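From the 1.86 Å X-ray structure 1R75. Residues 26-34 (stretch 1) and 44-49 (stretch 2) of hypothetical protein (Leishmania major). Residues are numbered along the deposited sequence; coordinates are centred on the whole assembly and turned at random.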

# COMPACT_ATOMS: atom_id res chain seq x y z
N LYS A 26 -11.34 -7.42 -6.02
CA LYS A 26 -10.62 -6.56 -6.92
C LYS A 26 -10.40 -5.19 -6.30
O LYS A 26 -11.20 -4.74 -5.52
CB LYS A 26 -11.37 -6.37 -8.24
CG LYS A 26 -12.81 -6.07 -8.09
CD LYS A 26 -13.45 -5.94 -9.48
CE LYS A 26 -14.87 -5.38 -9.37
NZ LYS A 26 -15.24 -4.62 -10.61
N PRO A 27 -9.34 -4.53 -6.74
CA PRO A 27 -9.09 -3.14 -6.36
C PRO A 27 -10.21 -2.22 -6.79
O PRO A 27 -10.98 -2.56 -7.73
CB PRO A 27 -7.83 -2.80 -7.13
CG PRO A 27 -7.23 -4.04 -7.53
CD PRO A 27 -8.35 -5.02 -7.73
N THR A 28 -10.33 -1.06 -6.15
CA THR A 28 -11.42 -0.16 -6.49
C THR A 28 -10.99 0.76 -7.60
O THR A 28 -11.81 1.53 -8.11
CB THR A 28 -11.84 0.64 -5.30
OG1 THR A 28 -10.68 1.25 -4.69
CG2 THR A 28 -12.42 -0.30 -4.26
N VAL A 29 -9.71 0.72 -7.94
CA VAL A 29 -9.18 1.54 -9.00
C VAL A 29 -8.34 0.70 -9.94
O VAL A 29 -7.71 -0.29 -9.54
CB VAL A 29 -8.33 2.69 -8.45
CG1 VAL A 29 -9.19 3.65 -7.67
CG2 VAL A 29 -7.15 2.17 -7.61
N LYS A 30 -8.33 1.10 -11.20
CA LYS A 30 -7.40 0.52 -12.16
C LYS A 30 -6.42 1.63 -12.40
O LYS A 30 -6.79 2.78 -12.73
CB LYS A 30 -8.05 0.11 -13.50
CG LYS A 30 -9.18 -0.89 -13.42
CD LYS A 30 -10.47 -0.29 -14.02
CE LYS A 30 -11.37 -1.33 -14.66
NZ LYS A 30 -12.63 -0.68 -15.11
N GLY A 31 -5.17 1.32 -12.23
CA GLY A 31 -4.15 2.23 -12.61
C GLY A 31 -3.77 1.78 -13.98
O GLY A 31 -4.58 1.27 -14.75
N THR A 32 -2.52 1.98 -14.31
CA THR A 32 -2.02 1.51 -15.56
C THR A 32 -1.22 0.24 -15.33
O THR A 32 -1.23 -0.65 -16.19
CB THR A 32 -1.28 2.66 -16.24
OG1 THR A 32 -0.38 3.28 -15.33
CG2 THR A 32 -2.24 3.78 -16.50
N LYS A 33 -0.61 0.08 -14.12
CA LYS A 33 0.18 -1.11 -13.82
C LYS A 33 -0.01 -1.57 -12.39
O LYS A 33 -0.13 -0.76 -11.45
CB LYS A 33 1.66 -0.81 -14.03
CG LYS A 33 2.51 -2.03 -14.43
CD LYS A 33 2.76 -2.21 -15.96
CE LYS A 33 2.68 -3.69 -16.42
NZ LYS A 33 2.30 -3.80 -17.89
N THR A 34 -0.02 -2.90 -12.26
CA THR A 34 -0.18 -3.57 -10.99
C THR A 34 1.07 -4.42 -10.76
O THR A 34 1.54 -5.10 -11.68
CB THR A 34 -1.45 -4.41 -11.06
OG1 THR A 34 -2.60 -3.52 -11.19
CG2 THR A 34 -1.72 -5.14 -9.74
N ARG A 44 0.69 -3.45 -5.41
CA ARG A 44 0.83 -2.03 -5.65
C ARG A 44 0.20 -1.67 -6.97
O ARG A 44 0.53 -2.31 -7.97
CB ARG A 44 2.29 -1.65 -5.61
CG ARG A 44 2.60 -0.24 -5.94
CD ARG A 44 4.06 0.10 -5.60
NE ARG A 44 5.00 -0.62 -6.47
CZ ARG A 44 5.45 -0.19 -7.58
NH1 ARG A 44 5.04 0.98 -8.06
NH2 ARG A 44 6.35 -0.95 -8.25
N ILE A 45 -0.71 -0.71 -6.98
CA ILE A 45 -1.43 -0.29 -8.20
C ILE A 45 -0.90 1.09 -8.47
O ILE A 45 -1.12 2.01 -7.65
CB ILE A 45 -2.94 -0.21 -7.97
CG1 ILE A 45 -3.43 -1.58 -7.46
CG2 ILE A 45 -3.66 0.21 -9.28
CD1 ILE A 45 -4.56 -1.45 -6.54
N ALA A 46 -0.20 1.27 -9.57
CA ALA A 46 0.36 2.55 -9.91
C ALA A 46 -0.43 3.15 -11.03
O ALA A 46 -0.88 2.45 -11.93
CB ALA A 46 1.83 2.39 -10.29
N ASP A 47 -0.71 4.44 -10.95
CA ASP A 47 -1.45 5.09 -12.03
C ASP A 47 -0.57 6.25 -12.54
O ASP A 47 -0.34 7.24 -11.82
CB ASP A 47 -2.83 5.52 -11.55
CG ASP A 47 -3.68 6.15 -12.67
OD1 ASP A 47 -3.12 6.96 -13.46
OD2 ASP A 47 -4.91 5.88 -12.85
N THR A 48 -0.00 6.10 -13.76
CA THR A 48 0.93 7.12 -14.24
C THR A 48 0.24 8.44 -14.61
O THR A 48 0.82 9.50 -14.39
CB THR A 48 1.74 6.65 -15.48
OG1 THR A 48 0.86 6.58 -16.58
CG2 THR A 48 2.28 5.26 -15.35
N GLU A 49 -0.96 8.41 -15.16
CA GLU A 49 -1.71 9.66 -15.48
C GLU A 49 -2.08 10.42 -14.22
O GLU A 49 -1.96 11.66 -14.15
CB GLU A 49 -2.98 9.37 -16.34
CG GLU A 49 -4.03 10.50 -16.48
CD GLU A 49 -4.17 11.13 -17.90
OE1 GLU A 49 -3.13 11.49 -18.53
OE2 GLU A 49 -5.32 11.29 -18.40
O HOH W 1 -5.99 4.61 -10.94

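Stretch 1 (residues 26-34) runs as loop until Lys33, where it enters a strand; stretch 2 (residues 44-49) is strand from Arg44 to Asp47 and then leaves it at Thr48. The two strands are antiparallel. Lys33 and Ala46 form a hydrogen-bonded pair, their CA atoms 5.3 Å apart, and Thr34 and Ile45 form the adjoining non-hydrogen-bonded pair, with CA atoms 4.5 Å apart. At the hydrogen-bonded pair, Ala46 N donates to Lys33 O at 2.8 Å and Lys33 N donates to Ala46 O at 3.2 Å, both nearly straight at the hydrogen (167° and 177°). Ala46 O also accepts from Thr32 N, at 2.9 Å and a more bent 148°, so one carbonyl oxygen serves two successive amides of stretch 1. The same oxygen receives a CA-H...O contact from Gly31 CA at 3.3 Å.

Further CA-H...O contacts supplement the conventional bonds along the strands: Thr34 CA lies 3.3 Å from Arg44 O, and Ile45 CA lies 3.5 Å from Lys33 O. Before the strand of stretch 1 begins, the chains remain close, with the CA atoms of Gly31 and Asp47 only 4.0 Å apart. Glycine suits this approach: an ideal CB on Gly31 would point toward stretch 2 and sit 2.1 Å from Ala46 O, a clash, with Ile45 CG2 and Asp47 N each a tight 3.2 Å from it. Without that atom, Gly31 CA can rest 3.7 Å from Asp47 CB.

Ile45 is the apolar centre of the contact. It is buried, and 102 Å² of its surface is covered by stretch 1, out of 456 Å² buried on both sides together. Its CD1 reaches Pro27 CB at 3.6 Å, while its CG2 lies 4.3 Å from Val29 CG2 and 3.5 Å from Gly31 N. The side chain thus packs against both the proline ring and the valine, excluding water from hydrocarbon surface. Thr34 shares its face of the sheet with Ile45, though the approach is looser, with Thr34 OG1 4.3 Å from Ile45 CG1. Lys33 and Ala46 set out on the other face; there the end of the lysine side chain leads away from stretch 2, and the small alanine methyl stays beside the backbone.

Polar side chains extend the pairing past the strand. Thr32, with chi1 in the p well, places its OG1 where it accepts a nearly straight hydrogen bond from Thr48 N (3.2 Å, 168°), tying the residue just after the strand of stretch 2 to the one just before the strand of stretch 1. Thr48 CG2 also lies 3.3 Å from Thr32 OG1. Asp47 OD2 and Lys30 O, both acceptors and 3.6 Å apart, are joined by a single water. It donates to Lys30 O at 2.7 Å and to Asp47 OD2 at 2.5 Å, supplying the protons that neither oxygen can offer the other.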